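Local coordinates for ethylbenzene dehydrogenase alpha-subunit (Aromatoleum aromaticum, PDB 2IVF), which belongs to the molybdopterin oxidoreductase family and carries a molybdenum atom, the cofactors MGD and MD1, and an iron/sulfur cluster (SF4), at residues Ala353-Phe358 with Ala369-Leu374; Arg811-Leu816 with Gly947-Phe952; Ser524-Gly529 with Asp801-Pro806; Gln323-Gln328 with Met465-Asn470. All blocks are in the same frame, centred on the assembly; numbering follows the deposited sequence.

Interaction 1 (Ala353-Phe358 with Ala369-Leu374); sequences AKQFYF and ASRGTL
The open end of a two-stranded antiparallel hairpin brings Gln355 and Phe356 against Ala369. Phe356 O accepts two hydrogen bonds. Ala369 N donates to Phe356 O at 2.9 Å. Gln355 NE2 donates to Phe356 O at 3.0 Å, in the carbonyl plane and on a lone pair. In Gln355, CG is anti to the backbone N (chi1 174°), and a bend at chi2 then turns CD, bringing NE2 back to Phe356 O. NE2 also faces Ala369 O, from above the carbonyl plane. The modelled separation there is unusually short, so its exact length is doubtful.

Strands 356-360 and 365-369 make up this small hairpin, and Phe358 gives the apolar contact with Ala369. Ala369 CB sits over one face of that ring, 3.4 Å from Phe358 CE2 and 16° off the normal, a CH-pi contact. Waters bridge the remaining polar atoms. Water 4 joins Phe356 N to Ala369 O. Water 1 lies between Lys354 O and Arg371 NE, in the plane of the guanidinium at its edge. Lys354 NZ stands 4.6 Å from Arg371 NH2. These like charges are probably offset by salt bridges to Glu950 and Asp521, respectively.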
loop_
_atom_site.group_PDB
_atom_site.type_symbol
_atom_site.label_atom_id
_atom_site.label_comp_id
_atom_site.label_asym_id
_atom_site.label_seq_id
_atom_site.Cartn_x
_atom_site.Cartn_y
_atom_site.Cartn_z
ATOM N N ALA A 353 -33.159 -24.053 31.714
ATOM C CA ALA A 353 -32.361 -24.830 30.797
ATOM C C ALA A 353 -30.977 -24.235 30.621
ATOM O O ALA A 353 -30.045 -24.952 30.272
ATOM C CB ALA A 353 -33.075 -24.898 29.438
ATOM N N LYS A 354 -30.865 -22.923 30.833
ATOM C CA LYS A 354 -29.628 -22.207 30.637
ATOM C C LYS A 354 -29.025 -21.776 31.973
ATOM O O LYS A 354 -28.169 -20.916 32.004
ATOM C CB LYS A 354 -29.865 -21.027 29.692
ATOM C CG LYS A 354 -30.256 -21.500 28.269
ATOM C CD LYS A 354 -29.667 -20.662 27.184
ATOM C CE LYS A 354 -30.358 -19.324 27.028
ATOM N NZ LYS A 354 -29.647 -18.493 26.022
ATOM N N GLN A 355 -29.485 -22.376 33.076
ATOM C CA GLN A 355 -28.824 -22.205 34.355
ATOM C C GLN A 355 -27.783 -23.313 34.484
ATOM O O GLN A 355 -28.100 -24.506 34.464
ATOM C CB GLN A 355 -29.819 -22.237 35.507
ATOM C CG GLN A 355 -29.181 -22.197 36.912
ATOM C CD GLN A 355 -28.399 -20.912 37.182
ATOM O OE1 GLN A 355 -28.985 -19.844 37.324
ATOM N NE2 GLN A 355 -27.087 -21.019 37.271
ATOM N N PHE A 356 -26.534 -22.917 34.626
ATOM C CA PHE A 356 -25.441 -23.884 34.623
ATOM C C PHE A 356 -24.745 -23.939 35.970
ATOM O O PHE A 356 -25.134 -23.211 36.907
ATOM C CB PHE A 356 -24.492 -23.603 33.478
ATOM C CG PHE A 356 -25.157 -23.567 32.147
ATOM C CD1 PHE A 356 -25.940 -24.617 31.709
ATOM C CD2 PHE A 356 -24.989 -22.491 31.311
ATOM C CE1 PHE A 356 -26.540 -24.576 30.485
ATOM C CE2 PHE A 356 -25.593 -22.459 30.077
ATOM C CZ PHE A 356 -26.357 -23.503 29.664
ATOM N N TYR A 357 -23.758 -24.837 36.085
ATOM C CA TYR A 357 -23.162 -25.146 37.372
ATOM C C TYR A 357 -21.655 -25.122 37.422
ATOM O O TYR A 357 -20.975 -25.537 36.475
ATOM C CB TYR A 357 -23.611 -26.517 37.832
ATOM C CG TYR A 357 -25.073 -26.577 38.190
ATOM C CD1 TYR A 357 -25.489 -26.368 39.498
ATOM C CD2 TYR A 357 -26.034 -26.802 37.218
ATOM C CE1 TYR A 357 -26.779 -26.384 39.824
ATOM C CE2 TYR A 357 -27.343 -26.833 37.539
ATOM C CZ TYR A 357 -27.717 -26.636 38.850
ATOM O OH TYR A 357 -29.035 -26.689 39.209
ATOM N N PHE A 358 -21.160 -24.619 38.551
ATOM C CA PHE A 358 -19.806 -24.859 39.018
ATOM C C PHE A 358 -19.823 -26.063 39.958
ATOM O O PHE A 358 -20.886 -26.512 40.412
ATOM C CB PHE A 358 -19.283 -23.690 39.850
ATOM C CG PHE A 358 -19.187 -22.379 39.120
ATOM C CD1 PHE A 358 -18.526 -22.267 37.936
ATOM C CD2 PHE A 358 -19.725 -21.231 39.677
ATOM C CE1 PHE A 358 -18.403 -21.033 37.301
ATOM C CE2 PHE A 358 -19.606 -19.998 39.043
ATOM C CZ PHE A 358 -18.938 -19.902 37.858
ATOM N N ALA A 369 -23.923 -21.463 38.820
ATOM C CA ALA A 369 -23.116 -20.371 38.294
ATOM C C ALA A 369 -24.085 -19.241 37.893
ATOM O O ALA A 369 -25.070 -19.470 37.161
ATOM C CB ALA A 369 -22.297 -20.842 37.094
ATOM N N SER A 370 -23.827 -18.033 38.394
ATOM C CA SER A 370 -24.750 -16.934 38.168
ATOM C C SER A 370 -24.797 -16.566 36.696
ATOM O O SER A 370 -23.761 -16.442 36.043
ATOM C CB SER A 370 -24.390 -15.722 39.016
ATOM O OG SER A 370 -25.018 -14.544 38.527
ATOM N N ARG A 371 -26.016 -16.376 36.201
ATOM C CA ARG A 371 -26.263 -15.853 34.869
ATOM C C ARG A 371 -26.155 -14.335 34.790
ATOM O O ARG A 371 -26.153 -13.788 33.698
ATOM C CB ARG A 371 -27.654 -16.235 34.391
ATOM C CG ARG A 371 -27.914 -17.738 34.383
ATOM C CD ARG A 371 -29.158 -18.088 33.618
ATOM N NE ARG A 371 -29.046 -17.765 32.200
ATOM C CZ ARG A 371 -29.845 -16.933 31.538
ATOM N NH1 ARG A 371 -30.849 -16.320 32.144
ATOM N NH2 ARG A 371 -29.639 -16.724 30.250
ATOM N N GLY A 372 -26.077 -13.660 35.937
ATOM C CA GLY A 372 -26.201 -12.205 35.983
ATOM C C GLY A 372 -24.911 -11.469 36.232
ATOM O O GLY A 372 -24.800 -10.280 35.910
ATOM N N THR A 373 -23.925 -12.148 36.796
ATOM C CA THR A 373 -22.621 -11.546 37.005
ATOM C C THR A 373 -21.532 -12.626 36.914
ATOM O O THR A 373 -21.794 -13.813 37.130
ATOM C CB THR A 373 -22.526 -10.852 38.403
ATOM O OG1 THR A 373 -21.257 -10.215 38.531
ATOM C CG2 THR A 373 -22.653 -11.841 39.520
ATOM N N LEU A 374 -20.323 -12.200 36.610
ATOM C CA LEU A 374 -19.187 -13.102 36.582
ATOM C C LEU A 374 -18.467 -13.117 37.920
ATOM O O LEU A 374 -17.532 -13.875 38.117
ATOM C CB LEU A 374 -18.192 -12.677 35.504
ATOM C CG LEU A 374 -18.679 -12.588 34.058
ATOM C CD1 LEU A 374 -17.562 -11.994 33.193
ATOM C CD2 LEU A 374 -19.119 -13.952 33.527
HETATM O O HOH W 1 -26.732 -19.119 30.633
HETATM O O HOH W 2 -27.581 -16.959 28.154
HETATM O O HOH W 3 -28.441 -17.152 37.920
HETATM O O HOH W 4 -25.279 -20.598 34.695
#

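Interaction 2 (Arg811-Leu816 with Gly947-Phe952); sequences RAQFYL and GGYEQF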
loop_
_atom_site.group_PDB
_atom_site.type_symbol
_atom_site.label_atom_id
_atom_site.label_comp_id
_atom_site.label_asym_id
_atom_site.label_seq_id
_atom_site.Cartn_x
_atom_site.Cartn_y
_atom_site.Cartn_z
ATOM N N ARG A 811 -20.659 -16.530 29.630
ATOM C CA ARG A 811 -19.227 -16.405 29.795
ATOM C C ARG A 811 -18.497 -16.498 28.476
ATOM O O ARG A 811 -19.092 -16.724 27.421
ATOM C CB ARG A 811 -18.733 -17.473 30.757
ATOM C CG ARG A 811 -19.258 -17.252 32.159
ATOM C CD ARG A 811 -19.626 -18.536 32.903
ATOM N NE ARG A 811 -19.854 -18.131 34.279
ATOM C CZ ARG A 811 -20.970 -17.564 34.732
ATOM N NH1 ARG A 811 -22.034 -17.433 33.950
ATOM N NH2 ARG A 811 -21.037 -17.181 35.996
ATOM N N ALA A 812 -17.191 -16.215 28.521
ATOM C CA ALA A 812 -16.357 -16.370 27.340
ATOM C C ALA A 812 -16.288 -17.886 27.189
ATOM O O ALA A 812 -15.796 -18.559 28.076
ATOM C CB ALA A 812 -15.016 -15.777 27.542
ATOM N N GLN A 813 -16.795 -18.387 26.077
ATOM C CA GLN A 813 -17.256 -19.754 26.004
ATOM C C GLN A 813 -16.457 -20.547 25.000
ATOM O O GLN A 813 -16.564 -20.320 23.818
ATOM C CB GLN A 813 -18.711 -19.772 25.625
ATOM C CG GLN A 813 -19.279 -21.146 25.668
ATOM C CD GLN A 813 -20.750 -21.190 25.423
ATOM O OE1 GLN A 813 -21.453 -20.212 25.684
ATOM N NE2 GLN A 813 -21.239 -22.332 24.942
ATOM N N PHE A 814 -15.616 -21.441 25.508
ATOM C CA PHE A 814 -14.812 -22.321 24.678
ATOM C C PHE A 814 -15.431 -23.640 24.319
ATOM O O PHE A 814 -14.963 -24.257 23.368
ATOM C CB PHE A 814 -13.472 -22.501 25.325
ATOM C CG PHE A 814 -12.772 -21.207 25.464
ATOM C CD1 PHE A 814 -12.124 -20.662 24.381
ATOM C CD2 PHE A 814 -12.882 -20.473 26.612
ATOM C CE1 PHE A 814 -11.552 -19.433 24.447
ATOM C CE2 PHE A 814 -12.303 -19.234 26.682
ATOM C CZ PHE A 814 -11.622 -18.722 25.594
ATOM N N TYR A 815 -16.462 -24.050 25.056
ATOM C CA TYR A 815 -17.199 -25.274 24.744
ATOM C C TYR A 815 -18.539 -24.959 24.074
ATOM O O TYR A 815 -19.434 -24.390 24.708
ATOM C CB TYR A 815 -17.344 -26.099 26.011
ATOM C CG TYR A 815 -17.867 -27.495 25.800
ATOM C CD1 TYR A 815 -17.164 -28.417 25.040
ATOM C CD2 TYR A 815 -19.044 -27.899 26.371
ATOM C CE1 TYR A 815 -17.665 -29.720 24.839
ATOM C CE2 TYR A 815 -19.535 -29.174 26.173
ATOM C CZ TYR A 815 -18.843 -30.084 25.423
ATOM O OH TYR A 815 -19.337 -31.375 25.252
ATOM N N LEU A 816 -18.680 -25.305 22.790
ATOM C CA LEU A 816 -19.952 -25.079 22.063
ATOM C C LEU A 816 -20.654 -26.412 21.959
ATOM O O LEU A 816 -20.269 -27.268 21.172
ATOM C CB LEU A 816 -19.726 -24.461 20.693
ATOM C CG LEU A 816 -18.882 -23.177 20.753
ATOM C CD1 LEU A 816 -18.472 -22.697 19.348
ATOM C CD2 LEU A 816 -19.614 -22.048 21.478
ATOM N N GLY A 947 -28.099 -22.350 13.988
ATOM C CA GLY A 947 -28.844 -21.482 14.874
ATOM C C GLY A 947 -29.157 -22.244 16.151
ATOM O O GLY A 947 -28.477 -23.214 16.491
ATOM N N GLY A 948 -30.181 -21.801 16.864
ATOM C CA GLY A 948 -30.620 -22.472 18.090
ATOM C C GLY A 948 -29.562 -22.410 19.170
ATOM O O GLY A 948 -29.400 -23.352 19.941
ATOM N N TYR A 949 -28.803 -21.313 19.197
ATOM C CA TYR A 949 -27.796 -21.102 20.217
ATOM C C TYR A 949 -27.559 -19.605 20.322
ATOM O O TYR A 949 -27.392 -18.921 19.322
ATOM C CB TYR A 949 -26.489 -21.766 19.799
ATOM C CG TYR A 949 -25.647 -22.356 20.886
ATOM C CD1 TYR A 949 -26.118 -23.413 21.631
ATOM C CD2 TYR A 949 -24.344 -21.897 21.118
ATOM C CE1 TYR A 949 -25.363 -23.986 22.585
ATOM C CE2 TYR A 949 -23.554 -22.482 22.081
ATOM C CZ TYR A 949 -24.088 -23.528 22.821
ATOM O OH TYR A 949 -23.380 -24.156 23.766
ATOM N N GLU A 950 -27.480 -19.102 21.534
ATOM C CA GLU A 950 -27.410 -17.664 21.733
ATOM C C GLU A 950 -26.464 -16.952 20.785
ATOM O O GLU A 950 -26.850 -15.990 20.089
ATOM C CB GLU A 950 -27.016 -17.367 23.177
ATOM C CG GLU A 950 -27.163 -15.907 23.471
ATOM C CD GLU A 950 -27.695 -15.599 24.837
ATOM O OE1 GLU A 950 -28.181 -16.519 25.551
ATOM O OE2 GLU A 950 -27.632 -14.400 25.183
ATOM N N GLN A 951 -25.222 -17.402 20.750
ATOM C CA GLN A 951 -24.203 -16.678 19.988
ATOM C C GLN A 951 -24.120 -17.092 18.516
ATOM O O GLN A 951 -23.288 -16.592 17.780
ATOM C CB GLN A 951 -22.831 -16.811 20.624
ATOM C CG GLN A 951 -22.290 -18.237 20.781
ATOM C CD GLN A 951 -22.378 -18.670 22.213
ATOM O OE1 GLN A 951 -23.471 -18.680 22.781
ATOM N NE2 GLN A 951 -21.246 -19.016 22.817
ATOM N N PHE A 952 -24.958 -18.032 18.110
ATOM C CA PHE A 952 -25.078 -18.424 16.706
ATOM C C PHE A 952 -26.221 -17.630 16.100
ATOM O O PHE A 952 -27.396 -17.948 16.311
ATOM C CB PHE A 952 -25.316 -19.928 16.584
ATOM C CG PHE A 952 -24.151 -20.795 17.069
ATOM C CD1 PHE A 952 -22.922 -20.263 17.408
ATOM C CD2 PHE A 952 -24.312 -22.172 17.143
ATOM C CE1 PHE A 952 -21.889 -21.081 17.847
ATOM C CE2 PHE A 952 -23.288 -22.999 17.593
ATOM C CZ PHE A 952 -22.084 -22.460 17.937
#
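Gln813 reaches from the loop 811-816 to Tyr949 and Gln951, the first and third residues of a type I beta turn. The turn runs from Tyr949 to Phe952 and is closed by Phe952 N on Tyr949 O. The contact thus joins two loops, without helix or strand on either side.

The polar part centres on the Gln813 amide. Its chain is extended, with CG anti to the backbone N (chi1 -174°). Gln951 NE2 donates to Gln813 OE1 at 3.1 Å along a nearly straight bond (170°). The donor stands almost directly above the plane of the Gln813 carbonyl, and the two amides are close to perpendicular. On its other branch, Gln813 NE2 donates to Tyr815 O at 2.7 Å, which fixes the rotation of the amide. Gln813 NE2 also makes a weak bond to Tyr949 OH at 3.0 Å, where the two side chains meet tip to tip. Each group has a further partner: Gln813 OE1 bonds with Thr809, Tyr949 OH with Asp817, and Gln951 OE1 with His808 N.

The apolar part belongs to Leu816, whose two methyls divide between the aromatic rings. Leu816 CD2 packs 4.0 Å from Tyr949 CE2, and 3.7 Å from Gln951 NE2. Leu816 CD1 lies in the plane of the Phe952 ring at its edge, 3.9 Å from Phe952 CZ, while Tyr949 CD2 covers the centre of one face of that ring.

Interaction 3 (Ser524-Gly529 with Asp801-Pro806); sequences STDEMG and DKKVFP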
loop_
_atom_site.group_PDB
_atom_site.type_symbol
_atom_site.label_atom_id
_atom_site.label_comp_id
_atom_site.label_asym_id
_atom_site.label_seq_id
_atom_site.Cartn_x
_atom_site.Cartn_y
_atom_site.Cartn_z
ATOM N N SER A 524 -30.649 -10.010 31.586
ATOM C CA SER A 524 -30.128 -9.527 30.320
ATOM C C SER A 524 -29.454 -8.180 30.500
ATOM O O SER A 524 -29.836 -7.413 31.373
ATOM C CB SER A 524 -31.248 -9.364 29.292
ATOM O OG SER A 524 -31.798 -10.619 28.954
ATOM N N THR A 525 -28.460 -7.916 29.653
ATOM C CA THR A 525 -27.742 -6.634 29.634
ATOM C C THR A 525 -28.149 -5.773 28.447
ATOM O O THR A 525 -28.764 -6.235 27.474
ATOM C CB THR A 525 -26.244 -6.852 29.526
ATOM O OG1 THR A 525 -25.980 -7.596 28.333
ATOM C CG2 THR A 525 -25.708 -7.621 30.730
ATOM N N ASP A 526 -27.765 -4.504 28.518
ATOM C CA ASP A 526 -27.951 -3.593 27.393
ATOM C C ASP A 526 -27.399 -4.189 26.105
ATOM O O ASP A 526 -28.021 -4.098 25.031
ATOM C CB ASP A 526 -27.324 -2.221 27.695
ATOM C CG ASP A 526 -25.919 -2.315 28.317
ATOM O OD1 ASP A 526 -25.196 -3.325 28.168
ATOM O OD2 ASP A 526 -25.540 -1.340 28.986
ATOM N N GLU A 527 -26.237 -4.824 26.229
ATOM C CA GLU A 527 -25.542 -5.399 25.084
ATOM C C GLU A 527 -26.441 -6.412 24.391
ATOM O O GLU A 527 -26.522 -6.466 23.168
ATOM C CB GLU A 527 -24.249 -6.066 25.547
ATOM C CG GLU A 527 -23.491 -6.728 24.427
ATOM C CD GLU A 527 -22.119 -7.219 24.805
ATOM O OE1 GLU A 527 -21.355 -7.498 23.845
ATOM O OE2 GLU A 527 -21.812 -7.329 26.020
ATOM N N MET A 528 -27.177 -7.167 25.193
ATOM C CA MET A 528 -28.091 -8.192 24.682
ATOM C C MET A 528 -29.345 -7.580 24.044
ATOM O O MET A 528 -29.826 -8.040 22.991
ATOM C CB MET A 528 -28.479 -9.113 25.824
ATOM C CG MET A 528 -27.297 -9.906 26.350
ATOM S SD MET A 528 -27.714 -10.833 27.813
ATOM C CE MET A 528 -26.090 -11.195 28.431
ATOM N N GLY A 529 -29.852 -6.529 24.661
ATOM C CA GLY A 529 -30.978 -5.789 24.103
ATOM C C GLY A 529 -30.606 -5.235 22.745
ATOM O O GLY A 529 -31.392 -5.299 21.796
ATOM N N ASP A 801 -15.782 -4.926 35.897
ATOM C CA ASP A 801 -17.155 -4.851 36.358
ATOM C C ASP A 801 -17.837 -6.206 36.474
ATOM O O ASP A 801 -18.949 -6.319 36.974
ATOM C CB ASP A 801 -17.971 -3.940 35.415
ATOM C CG ASP A 801 -17.585 -2.478 35.550
ATOM O OD1 ASP A 801 -16.919 -2.157 36.557
ATOM O OD2 ASP A 801 -17.965 -1.687 34.653
ATOM N N LYS A 802 -17.180 -7.223 35.954
ATOM C CA LYS A 802 -17.689 -8.573 35.976
ATOM C C LYS A 802 -18.961 -8.701 35.162
ATOM O O LYS A 802 -19.825 -9.505 35.481
ATOM C CB LYS A 802 -17.872 -9.068 37.404
ATOM C CG LYS A 802 -16.662 -8.838 38.286
ATOM C CD LYS A 802 -15.391 -9.479 37.755
ATOM C CE LYS A 802 -14.155 -8.968 38.530
ATOM N NZ LYS A 802 -12.898 -9.466 37.912
ATOM N N LYS A 803 -19.049 -7.888 34.122
ATOM C CA LYS A 803 -20.188 -7.922 33.219
ATOM C C LYS A 803 -20.205 -9.233 32.407
ATOM O O LYS A 803 -19.193 -9.646 31.808
ATOM C CB LYS A 803 -20.193 -6.702 32.292
ATOM C CG LYS A 803 -21.514 -6.472 31.592
ATOM C CD LYS A 803 -21.453 -5.337 30.541
ATOM C CE LYS A 803 -22.805 -5.062 29.893
ATOM N NZ LYS A 803 -22.830 -3.760 29.136
ATOM N N VAL A 804 -21.375 -9.848 32.375
ATOM C CA VAL A 804 -21.598 -11.091 31.637
ATOM C C VAL A 804 -21.401 -10.890 30.137
ATOM O O VAL A 804 -21.465 -9.755 29.617
ATOM C CB VAL A 804 -23.017 -11.711 31.937
ATOM C CG1 VAL A 804 -23.124 -12.147 33.420
ATOM C CG2 VAL A 804 -24.170 -10.754 31.590
ATOM N N PHE A 805 -21.171 -12.002 29.443
ATOM C CA PHE A 805 -21.003 -11.996 28.013
ATOM C C PHE A 805 -22.300 -12.421 27.378
ATOM O O PHE A 805 -23.041 -13.220 27.963
ATOM C CB PHE A 805 -19.937 -13.004 27.601
ATOM C CG PHE A 805 -18.567 -12.602 27.947
ATOM C CD1 PHE A 805 -18.062 -12.820 29.221
ATOM C CD2 PHE A 805 -17.777 -12.003 27.001
ATOM C CE1 PHE A 805 -16.747 -12.464 29.525
ATOM C CE2 PHE A 805 -16.490 -11.625 27.289
ATOM C CZ PHE A 805 -15.973 -11.864 28.551
ATOM N N PRO A 806 -22.595 -11.882 26.174
ATOM C CA PRO A 806 -23.837 -12.289 25.529
ATOM C C PRO A 806 -23.736 -13.661 24.828
ATOM O O PRO A 806 -23.836 -13.763 23.587
ATOM C CB PRO A 806 -24.092 -11.141 24.568
ATOM C CG PRO A 806 -22.696 -10.758 24.117
ATOM C CD PRO A 806 -21.873 -10.854 25.379
HETATM O O HOH W 5 -23.352 -8.193 28.036
HETATM O O HOH W 6 -21.179 -4.731 27.020
#
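Thr525 and Asp526, at the start of helix 526-540, meet the extended side chain of Lys803. Thr525 is the N-cap. Its OG1 sits between the backbone N and the carbonyl carbon (chi1 58°) and accepts a weak bond from Met528 N. Thr525 N in turn points to Met528 SD, also weakly, and the pair forms a capping box. The same rotamer brings Thr525 CG2 to Val804 CG2, 3.6 Å away.

Lys803 is straight throughout, with CG anti to the backbone N (chi1 -165°). It passes Thr525 CB with its CE and ends in a salt bridge, NZ to Asp526 OD1, at 2.6 Å. The bond uses the syn lone pair of OD1, and the two side chains cross at about a right angle. Glu527 is extended too. Its carboxylate lies across Pro806, with OE1 3.5 Å from Pro806 CG, and OE1 is bound by Lys234. Met528 CE touches both Val804 CG2, at 3.7 Å, and Phe805 O.

Two waters bridge the segments. Water 5 accepts from Thr525 OG1 and donates to Glu527 OE2 and Val804 O. Water 6 donates to Glu527 OE2, at 2.9 Å, and accepts from Lys803 NZ. The lysine ammonium and the N-terminal end of the helix would both be expected to favour a charged Asp526 carboxylate.

Interaction 4 (Gln323-Gln328 with Met465-Asn470); sequences QFVCEQ and MALSGN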
loop_
_atom_site.group_PDB
_atom_site.type_symbol
_atom_site.label_atom_id
_atom_site.label_comp_id
_atom_site.label_asym_id
_atom_site.label_seq_id
_atom_site.Cartn_x
_atom_site.Cartn_y
_atom_site.Cartn_z
ATOM N N GLN A 323 -7.832 -17.777 38.618
ATOM C CA GLN A 323 -8.941 -16.906 39.024
ATOM C C GLN A 323 -9.696 -16.325 37.821
ATOM O O GLN A 323 -10.919 -16.331 37.765
ATOM C CB GLN A 323 -8.379 -15.810 39.914
ATOM C CG GLN A 323 -9.403 -15.018 40.695
ATOM C CD GLN A 323 -8.806 -14.437 41.974
ATOM O OE1 GLN A 323 -7.678 -14.792 42.384
ATOM N NE2 GLN A 323 -9.552 -13.540 42.610
ATOM N N PHE A 324 -8.945 -15.844 36.851
ATOM C CA PHE A 324 -9.477 -15.245 35.635
ATOM C C PHE A 324 -10.263 -16.278 34.865
ATOM O O PHE A 324 -11.370 -16.002 34.384
ATOM C CB PHE A 324 -8.313 -14.723 34.781
ATOM C CG PHE A 324 -8.728 -13.970 33.536
ATOM C CD1 PHE A 324 -9.074 -14.639 32.362
ATOM C CD2 PHE A 324 -8.732 -12.577 33.529
ATOM C CE1 PHE A 324 -9.450 -13.949 31.213
ATOM C CE2 PHE A 324 -9.084 -11.871 32.373
ATOM C CZ PHE A 324 -9.434 -12.549 31.214
ATOM N N VAL A 325 -9.686 -17.469 34.718
ATOM C CA VAL A 325 -10.358 -18.560 34.005
ATOM C C VAL A 325 -11.685 -18.922 34.675
ATOM O O VAL A 325 -12.726 -19.057 34.040
ATOM C CB VAL A 325 -9.397 -19.753 33.881
ATOM C CG1 VAL A 325 -10.099 -21.099 33.882
ATOM C CG2 VAL A 325 -8.522 -19.558 32.645
ATOM N N CYS A 326 -11.645 -19.024 35.978
ATOM C CA CYS A 326 -12.815 -19.393 36.755
ATOM C C CYS A 326 -13.892 -18.347 36.701
ATOM O O CYS A 326 -15.065 -18.652 36.777
ATOM C CB CYS A 326 -12.384 -19.658 38.185
ATOM S SG CYS A 326 -11.623 -21.275 38.353
ATOM N N GLU A 327 -13.503 -17.101 36.532
ATOM C CA GLU A 327 -14.487 -16.016 36.547
ATOM C C GLU A 327 -15.046 -15.740 35.157
ATOM O O GLU A 327 -16.269 -15.575 34.994
ATOM C CB GLU A 327 -13.821 -14.778 37.164
ATOM C CG GLU A 327 -14.503 -13.452 37.008
ATOM C CD GLU A 327 -13.572 -12.334 37.474
ATOM O OE1 GLU A 327 -13.407 -12.202 38.715
ATOM O OE2 GLU A 327 -12.989 -11.631 36.606
ATOM N N GLN A 328 -14.168 -15.706 34.161
ATOM C CA GLN A 328 -14.464 -15.116 32.883
ATOM C C GLN A 328 -15.016 -16.090 31.877
ATOM O O GLN A 328 -15.599 -15.664 30.896
ATOM C CB GLN A 328 -13.210 -14.458 32.275
ATOM C CG GLN A 328 -12.648 -13.261 33.015
ATOM C CD GLN A 328 -13.497 -12.017 32.813
ATOM O OE1 GLN A 328 -13.791 -11.644 31.685
ATOM N NE2 GLN A 328 -13.922 -11.396 33.906
ATOM N N MET A 465 -5.349 -16.692 25.465
ATOM C CA MET A 465 -5.558 -15.401 26.115
ATOM C C MET A 465 -6.345 -15.580 27.407
ATOM O O MET A 465 -6.049 -14.948 28.390
ATOM C CB MET A 465 -6.242 -14.407 25.190
ATOM C CG MET A 465 -5.469 -14.161 23.929
ATOM S SD MET A 465 -3.755 -13.558 24.306
ATOM C CE MET A 465 -2.853 -14.240 22.914
ATOM N N ALA A 466 -7.361 -16.418 27.408
ATOM C CA ALA A 466 -8.101 -16.715 28.641
ATOM C C ALA A 466 -7.225 -17.299 29.754
ATOM O O ALA A 466 -7.306 -16.911 30.951
ATOM C CB ALA A 466 -9.235 -17.714 28.331
ATOM N N LEU A 467 -6.455 -18.309 29.367
ATOM C CA LEU A 467 -5.649 -19.060 30.302
ATOM C C LEU A 467 -4.592 -18.142 30.896
ATOM O O LEU A 467 -4.194 -18.354 31.996
ATOM C CB LEU A 467 -4.985 -20.254 29.624
ATOM C CG LEU A 467 -5.927 -21.401 29.303
ATOM C CD1 LEU A 467 -5.232 -22.364 28.292
ATOM C CD2 LEU A 467 -6.423 -22.119 30.595
ATOM N N SER A 468 -4.196 -17.104 30.153
ATOM C CA SER A 468 -3.178 -16.163 30.631
ATOM C C SER A 468 -3.779 -14.873 31.209
ATOM O O SER A 468 -3.053 -13.980 31.617
ATOM C CB SER A 468 -2.219 -15.846 29.502
ATOM O OG SER A 468 -2.880 -15.351 28.336
ATOM N N GLY A 469 -5.106 -14.794 31.268
ATOM C CA GLY A 469 -5.779 -13.599 31.768
ATOM C C GLY A 469 -5.540 -12.370 30.915
ATOM O O GLY A 469 -5.545 -11.245 31.431
ATOM N N ASN A 470 -5.394 -12.566 29.609
ATOM C CA ASN A 470 -5.003 -11.461 28.723
ATOM C C ASN A 470 -6.184 -10.847 27.963
ATOM O O ASN A 470 -6.183 -10.735 26.731
ATOM C CB ASN A 470 -3.861 -11.914 27.775
ATOM C CG ASN A 470 -2.508 -11.667 28.357
ATOM O OD1 ASN A 470 -1.652 -12.589 28.447
ATOM N ND2 ASN A 470 -2.278 -10.430 28.752
#
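The ring of Phe324 lies between Gly469 and Gln328. Gly469 CA sits over the centre of one face, 3.3 Å above the plane and 9° off the normal, a CH-pi contact. Gln328 CG, one helical turn on from Phe324, covers the centre of the opposite face at 3.6 Å. Trp471 meets the ring edge-to-face. Ala466 O approaches obliquely, 3.2 Å from Phe324 CD1, so the packing is close. Phe324 CG is anti to the backbone N (chi1 -175°), which directs the ring's first atom toward Gly469.

Gly469 is the first residue to leave helical geometry after helix 454-467, in a Schellman motif. Gly469 has positive phi, and two bonds run back into the last turn, Asn470 N to Met465 O and Gly469 N to Ala466 O. With no side chain on Gly469, its CA can come close over the ring face; a CB would be tight against Phe324 CG. Beside it, Val325 CG2 touches Ala466 O at 3.4 Å and Leu467 CD2 at 3.9 Å.

Helix 322-328 thus packs on the C-terminal end of helix 454-467. Leu467 also touches helix 303-316. Met465 turns from the contact to strand 440-444, an outermost strand of the four-stranded parallel sheet.

How the interactions relate
The four contacts form one cluster on the same side of the chain's centre, with centres 13 to 18 Å apart. Interactions 1 and 3 are the nearest pair. Along the chain, 323-328 comes first and pairs with 465-470, and the hairpin contact of interaction 1 falls between those two segments. Interaction 3 follows, then interaction 2. Segments 801-806 and 811-816 belong to one long loop between helices 796-800 and 819-824. That loop is bonded to parts of interactions 1 and 4: Leu374 N bonds Lys802 O, Ser370 O bonds Arg811 NH2, Ala812 N bonds Gln328 O, and Lys802 forms a salt bridge with Glu327. A late part of the sequence therefore ties together earlier parts of the molybdopterin oxidoreductase region.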